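Long-range contacts in mandelate racemase/muconate lactonizing enzyme family protein (PDB 2QDE), which belongs to the mandelate racemase/muconate lactonizing enzyme family of the enolase superfamily and binds a barium ion in its barrel domain: residues G138-A143 with P323-G328; F161-L166 with D191-I196. All blocks are in the same frame, centred on the assembly; numbering follows the deposited sequence.

Interaction 1. Residues G138-A143 with P323-G328; sequences GLVLGA and PQENAG
One backbone hydrogen bond joins the two segments. Gly138 N donates to Gln324 O at 2.8 Å. The N-H meets the oxygen nearly along the C=O axis, with a C=O...N angle of 171°. The bond is bent at the hydrogen to 148°. Glu325 follows directly, and its CA is the nearest across the contact to that of Gly138, 5.4 Å away. The CA-CB bond of Gln324 points away from residues 138-143. Its OE1 accepts a hydrogen bond from Cys296 N, and its NE2 is hydrogen-bonded to Phe322 O and Val294 O.

Apolar packing lies further along. Leu139 starts out away from residues 323-328, but its side chain bends back so that CD1 touches Ala327 CB at 3.6 Å. The methyl of Ala327 points toward Leu139, just before the helix 328-332.

The polar edge of the contact is the carboxylate of Glu325. Its CG is anti to the backbone N (chi1 -160°), and the chain stays extended beyond it. This carries the carboxylate obliquely across Val140. Glu325 OE2 then lies 3.0 Å from Val140 CG2, a tight contact between a charged oxygen and a methyl. CG2 is anti to the carbonyl carbon of Val140, beside the backbone N. On its way Glu325 CG passes Gly138 O at 4.0 Å. That buried carbonyl oxygen has no hydrogen-bond partner in the model. Glu325 OE2 also makes a long, weak ion pair with Lys165 NZ, and the nearest side-chain atom of Glu325 is about 7 Å from the barium ion.

Backbone hydrogen bonds also join Gln324 to Pro136 and Glu325 to Cys296, so the loop spans strands 135-140 and 294-296. This is consistent with its taking the place of the last strand in closing the barrel, as in the (beta/alpha)7-beta barrel of the enolase superfamily.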
loop_
_atom_site.group_PDB
_atom_site.type_symbol
_atom_site.label_atom_id
_atom_site.label_comp_id
_atom_site.label_asym_id
_atom_site.label_seq_id
_atom_site.Cartn_x
_atom_site.Cartn_y
_atom_site.Cartn_z
ATOM N N GLY A 138 -37.016 12.743 -4.949
ATOM C CA GLY A 138 -36.553 13.848 -4.134
ATOM C C GLY A 138 -36.450 14.962 -5.162
ATOM O O GLY A 138 -36.554 14.680 -6.358
ATOM N N LEU A 139 -36.236 16.207 -4.749
ATOM C CA LEU A 139 -36.168 17.290 -5.732
ATOM C C LEU A 139 -35.170 18.392 -5.412
ATOM O O LEU A 139 -34.960 18.729 -4.244
ATOM C CB LEU A 139 -37.556 17.913 -5.886
ATOM C CG LEU A 139 -38.053 18.224 -7.294
ATOM C CD1 LEU A 139 -38.265 16.920 -8.062
ATOM C CD2 LEU A 139 -39.362 19.010 -7.198
ATOM N N VAL A 140 -34.561 18.950 -6.458
ATOM C CA VAL A 140 -33.598 20.043 -6.317
ATOM C C VAL A 140 -34.383 21.355 -6.357
ATOM O O VAL A 140 -35.272 21.510 -7.188
ATOM C CB VAL A 140 -32.593 20.078 -7.493
ATOM C CG1 VAL A 140 -31.525 21.133 -7.228
ATOM C CG2 VAL A 140 -31.955 18.723 -7.679
ATOM N N LEU A 141 -34.049 22.302 -5.487
ATOM C CA LEU A 141 -34.772 23.573 -5.466
ATOM C C LEU A 141 -34.103 24.664 -6.305
ATOM O O LEU A 141 -32.899 24.622 -6.565
ATOM C CB LEU A 141 -34.936 24.065 -4.024
ATOM C CG LEU A 141 -35.533 23.073 -3.020
ATOM C CD1 LEU A 141 -35.712 23.772 -1.677
ATOM C CD2 LEU A 141 -36.869 22.543 -3.521
ATOM N N GLY A 142 -34.900 25.644 -6.723
ATOM C CA GLY A 142 -34.375 26.734 -7.524
ATOM C C GLY A 142 -33.723 27.810 -6.679
ATOM O O GLY A 142 -34.030 27.955 -5.492
ATOM N N ALA A 143 -32.820 28.570 -7.287
ATOM C CA ALA A 143 -32.122 29.636 -6.577
ATOM C C ALA A 143 -33.082 30.762 -6.199
ATOM O O ALA A 143 -34.152 30.918 -6.798
ATOM C CB ALA A 143 -30.988 30.187 -7.438
ATOM N N PRO A 323 -34.208 6.482 -3.126
ATOM C CA PRO A 323 -35.056 7.532 -3.700
ATOM C C PRO A 323 -34.279 8.148 -4.861
ATOM O O PRO A 323 -33.051 8.223 -4.822
ATOM C CB PRO A 323 -35.271 8.492 -2.531
ATOM C CG PRO A 323 -34.029 8.288 -1.677
ATOM C CD PRO A 323 -33.859 6.789 -1.726
ATOM N N GLN A 324 -34.994 8.578 -5.891
ATOM C CA GLN A 324 -34.347 9.115 -7.072
ATOM C C GLN A 324 -34.549 10.608 -7.332
ATOM O O GLN A 324 -35.192 11.310 -6.549
ATOM C CB GLN A 324 -34.789 8.285 -8.275
ATOM C CG GLN A 324 -34.502 6.798 -8.091
ATOM C CD GLN A 324 -33.016 6.519 -8.018
ATOM O OE1 GLN A 324 -32.268 6.910 -8.906
ATOM N NE2 GLN A 324 -32.579 5.845 -6.960
ATOM N N GLU A 325 -34.009 11.080 -8.450
ATOM C CA GLU A 325 -34.086 12.496 -8.774
ATOM C C GLU A 325 -34.284 12.771 -10.265
ATOM O O GLU A 325 -33.823 13.788 -10.785
ATOM C CB GLU A 325 -32.803 13.168 -8.294
ATOM C CG GLU A 325 -32.908 14.652 -8.109
ATOM C CD GLU A 325 -31.574 15.337 -8.284
ATOM O OE1 GLU A 325 -31.055 15.339 -9.428
ATOM O OE2 GLU A 325 -31.039 15.866 -7.282
ATOM N N ASN A 326 -34.972 11.869 -10.950
ATOM C CA ASN A 326 -35.222 12.011 -12.378
ATOM C C ASN A 326 -36.547 12.760 -12.584
ATOM O O ASN A 326 -37.583 12.138 -12.779
ATOM C CB ASN A 326 -35.269 10.613 -13.004
ATOM C CG ASN A 326 -35.603 10.632 -14.486
ATOM O OD1 ASN A 326 -34.975 11.337 -15.274
ATOM N ND2 ASN A 326 -36.592 9.830 -14.872
ATOM N N ALA A 327 -36.509 14.093 -12.544
ATOM C CA ALA A 327 -37.731 14.893 -12.684
ATOM C C ALA A 327 -37.631 16.082 -13.642
ATOM O O ALA A 327 -38.167 17.160 -13.364
ATOM C CB ALA A 327 -38.177 15.380 -11.302
ATOM N N GLY A 328 -36.958 15.881 -14.771
ATOM C CA GLY A 328 -36.799 16.946 -15.746
ATOM C C GLY A 328 -38.079 17.689 -16.094
ATOM O O GLY A 328 -38.087 18.923 -16.089
#

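Interaction 2. Residues F161-L166 with D191-I196; sequences FHFVKL and DLFIDI. With BA (barium ion), chain I.
The metal site of the barrel and the parallel strand pair that carries it meet here. The strands belong to a beta-alpha-beta unit, strand 164-167, helix 172-186, strand 192-195. Val164 N donates to Asp191 O and Phe193 N to Val164 O. Leu166 N then bonds Phe193 O, and Asp195 N bonds Leu166 O at 2.8 Å.

Lys165 is fully extended, with CG anti to the backbone N (chi1 170°). Its CB sits over one face of the Phe193 ring, offset toward the rim, 4.1 Å from the centroid. Lys165 CD continues past Phe193 CE1. Lys165 NZ ends in a salt bridge to Asp195 OD2 at 2.8 Å, approaching from above the carboxylate plane. Lys165 NZ also pairs with Glu221. Asp195 OD2 binds the barium ion at 2.7 Å and OD1 at 3.1 Å. Asn197, Glu221 and Asp246 complete the protein ligands.

The Phe163 and Phe193 rings meet obliquely, with planes at 45°. On the sheet face bearing Val164, Leu192 and Leu166, Leu192 CD1 touches Val164 CG1 and Leu166 CD1, packed against helices 146-159 and 172-186. A lysine on one strand beside a metal-binding aspartate on the next is typical of the enolase-superfamily barrel.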
loop_
_atom_site.group_PDB
_atom_site.type_symbol
_atom_site.label_atom_id
_atom_site.label_comp_id
_atom_site.label_asym_id
_atom_site.label_seq_id
_atom_site.Cartn_x
_atom_site.Cartn_y
_atom_site.Cartn_z
ATOM N N PHE A 161 -42.594 14.606 -1.817
ATOM C CA PHE A 161 -41.214 14.266 -2.124
ATOM C C PHE A 161 -40.424 13.812 -0.895
ATOM O O PHE A 161 -40.664 14.268 0.221
ATOM C CB PHE A 161 -40.553 15.426 -2.848
ATOM C CG PHE A 161 -41.114 15.644 -4.225
ATOM C CD1 PHE A 161 -42.249 16.428 -4.416
ATOM C CD2 PHE A 161 -40.548 14.998 -5.327
ATOM C CE1 PHE A 161 -42.822 16.563 -5.688
ATOM C CE2 PHE A 161 -41.109 15.124 -6.601
ATOM C CZ PHE A 161 -42.253 15.913 -6.780
ATOM N N HIS A 162 -39.478 12.906 -1.135
ATOM C CA HIS A 162 -38.675 12.262 -0.098
ATOM C C HIS A 162 -37.393 12.925 0.383
ATOM O O HIS A 162 -36.857 12.551 1.423
ATOM C CB HIS A 162 -38.407 10.836 -0.563
ATOM C CG HIS A 162 -39.655 10.123 -0.979
ATOM N ND1 HIS A 162 -40.376 9.321 -0.120
ATOM C CD2 HIS A 162 -40.362 10.169 -2.132
ATOM C CE1 HIS A 162 -41.473 8.904 -0.727
ATOM N NE2 HIS A 162 -41.490 9.406 -1.949
ATOM N N PHE A 163 -36.877 13.880 -0.376
ATOM C CA PHE A 163 -35.700 14.606 0.070
ATOM C C PHE A 163 -35.650 15.951 -0.616
ATOM O O PHE A 163 -36.403 16.200 -1.556
ATOM C CB PHE A 163 -34.403 13.797 -0.150
ATOM C CG PHE A 163 -34.053 13.538 -1.588
ATOM C CD1 PHE A 163 -33.542 14.550 -2.394
ATOM C CD2 PHE A 163 -34.169 12.252 -2.115
ATOM C CE1 PHE A 163 -33.141 14.281 -3.704
ATOM C CE2 PHE A 163 -33.772 11.974 -3.418
ATOM C CZ PHE A 163 -33.257 12.987 -4.214
ATOM N N VAL A 164 -34.783 16.826 -0.125
ATOM C CA VAL A 164 -34.639 18.158 -0.686
ATOM C C VAL A 164 -33.163 18.448 -0.927
ATOM O O VAL A 164 -32.359 18.405 -0.000
ATOM C CB VAL A 164 -35.224 19.214 0.278
ATOM C CG1 VAL A 164 -34.886 20.612 -0.207
ATOM C CG2 VAL A 164 -36.737 19.037 0.382
ATOM N N LYS A 165 -32.819 18.757 -2.172
ATOM C CA LYS A 165 -31.442 19.046 -2.553
ATOM C C LYS A 165 -31.269 20.523 -2.928
ATOM O O LYS A 165 -32.097 21.073 -3.653
ATOM C CB LYS A 165 -31.055 18.153 -3.734
ATOM C CG LYS A 165 -29.734 18.500 -4.398
ATOM C CD LYS A 165 -29.429 17.508 -5.514
ATOM C CE LYS A 165 -28.363 18.025 -6.446
ATOM N NZ LYS A 165 -28.013 17.018 -7.473
ATOM N N LEU A 166 -30.199 21.151 -2.432
ATOM C CA LEU A 166 -29.916 22.557 -2.716
ATOM C C LEU A 166 -28.620 22.706 -3.511
ATOM O O LEU A 166 -27.714 21.877 -3.403
ATOM C CB LEU A 166 -29.774 23.362 -1.405
ATOM C CG LEU A 166 -30.838 23.134 -0.322
ATOM C CD1 LEU A 166 -30.418 23.818 0.965
ATOM C CD2 LEU A 166 -32.201 23.650 -0.793
ATOM N N ASP A 191 -34.662 14.838 5.083
ATOM C CA ASP A 191 -33.427 14.499 4.371
ATOM C C ASP A 191 -33.044 15.719 3.525
ATOM O O ASP A 191 -33.662 15.991 2.499
ATOM C CB ASP A 191 -33.669 13.280 3.464
ATOM C CG ASP A 191 -32.433 12.873 2.653
ATOM O OD1 ASP A 191 -31.446 13.638 2.605
ATOM O OD2 ASP A 191 -32.459 11.781 2.044
ATOM N N LEU A 192 -32.032 16.454 3.969
ATOM C CA LEU A 192 -31.586 17.654 3.270
ATOM C C LEU A 192 -30.091 17.594 2.952
ATOM O O LEU A 192 -29.287 17.250 3.818
ATOM C CB LEU A 192 -31.868 18.879 4.145
ATOM C CG LEU A 192 -31.368 20.237 3.652
ATOM C CD1 LEU A 192 -32.160 20.651 2.415
ATOM C CD2 LEU A 192 -31.515 21.275 4.764
ATOM N N PHE A 193 -29.719 17.905 1.711
ATOM C CA PHE A 193 -28.306 17.914 1.345
ATOM C C PHE A 193 -28.005 18.948 0.269
ATOM O O PHE A 193 -28.922 19.548 -0.288
ATOM C CB PHE A 193 -27.816 16.509 0.934
ATOM C CG PHE A 193 -28.453 15.952 -0.311
ATOM C CD1 PHE A 193 -27.817 16.069 -1.547
ATOM C CD2 PHE A 193 -29.653 15.236 -0.236
ATOM C CE1 PHE A 193 -28.363 15.473 -2.700
ATOM C CE2 PHE A 193 -30.210 14.636 -1.377
ATOM C CZ PHE A 193 -29.562 14.752 -2.611
ATOM N N ILE A 194 -26.723 19.171 -0.005
ATOM C CA ILE A 194 -26.327 20.165 -0.999
ATOM C C ILE A 194 -25.414 19.606 -2.088
ATOM O O ILE A 194 -24.716 18.613 -1.881
ATOM C CB ILE A 194 -25.614 21.355 -0.331
ATOM C CG1 ILE A 194 -24.374 20.863 0.426
ATOM C CG2 ILE A 194 -26.570 22.065 0.617
ATOM C CD1 ILE A 194 -23.535 21.981 1.018
ATOM N N ASP A 195 -25.428 20.266 -3.242
ATOM C CA ASP A 195 -24.634 19.866 -4.404
ATOM C C ASP A 195 -23.684 21.013 -4.758
ATOM O O ASP A 195 -24.126 22.139 -4.966
ATOM C CB ASP A 195 -25.576 19.580 -5.570
ATOM C CG ASP A 195 -24.880 18.934 -6.751
ATOM O OD1 ASP A 195 -23.633 18.897 -6.779
ATOM O OD2 ASP A 195 -25.596 18.472 -7.668
ATOM N N ILE A 196 -22.388 20.719 -4.822
ATOM C CA ILE A 196 -21.370 21.729 -5.113
ATOM C C ILE A 196 -20.900 21.713 -6.566
ATOM O O ILE A 196 -20.283 22.668 -7.034
ATOM C CB ILE A 196 -20.128 21.531 -4.212
ATOM C CG1 ILE A 196 -20.565 21.160 -2.791
ATOM C CG2 ILE A 196 -19.305 22.805 -4.169
ATOM C CD1 ILE A 196 -21.457 22.196 -2.122
HETATM BA BA BA I . -23.876 17.409 -9.508
HETATM O O HOH W 1 -36.954 13.557 4.262
#

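Overall arrangement
From the N terminus, the chain first forms the alpha+beta N-terminal domain and then enters the barrel through strand 135-140. Helix 146-159 leads on to strand 164-167. Interaction 2 closes a short loop there, returning through helix 172-186 to strand 192-195. The chain then runs through the remaining barrel strands to 294-296 and helix 303-315. Interaction 1 closes this long loop, whose ends are 180 residues apart in sequence, so interaction 2 is nested inside it. Strands 135-140 and 164-167 are neighbours in one sheet and link the two contacts directly. Phe163 also packs its CZ against Gly138 and Gln324. Together the contacts join the early strands to the late loop on the same side of the chain's centre.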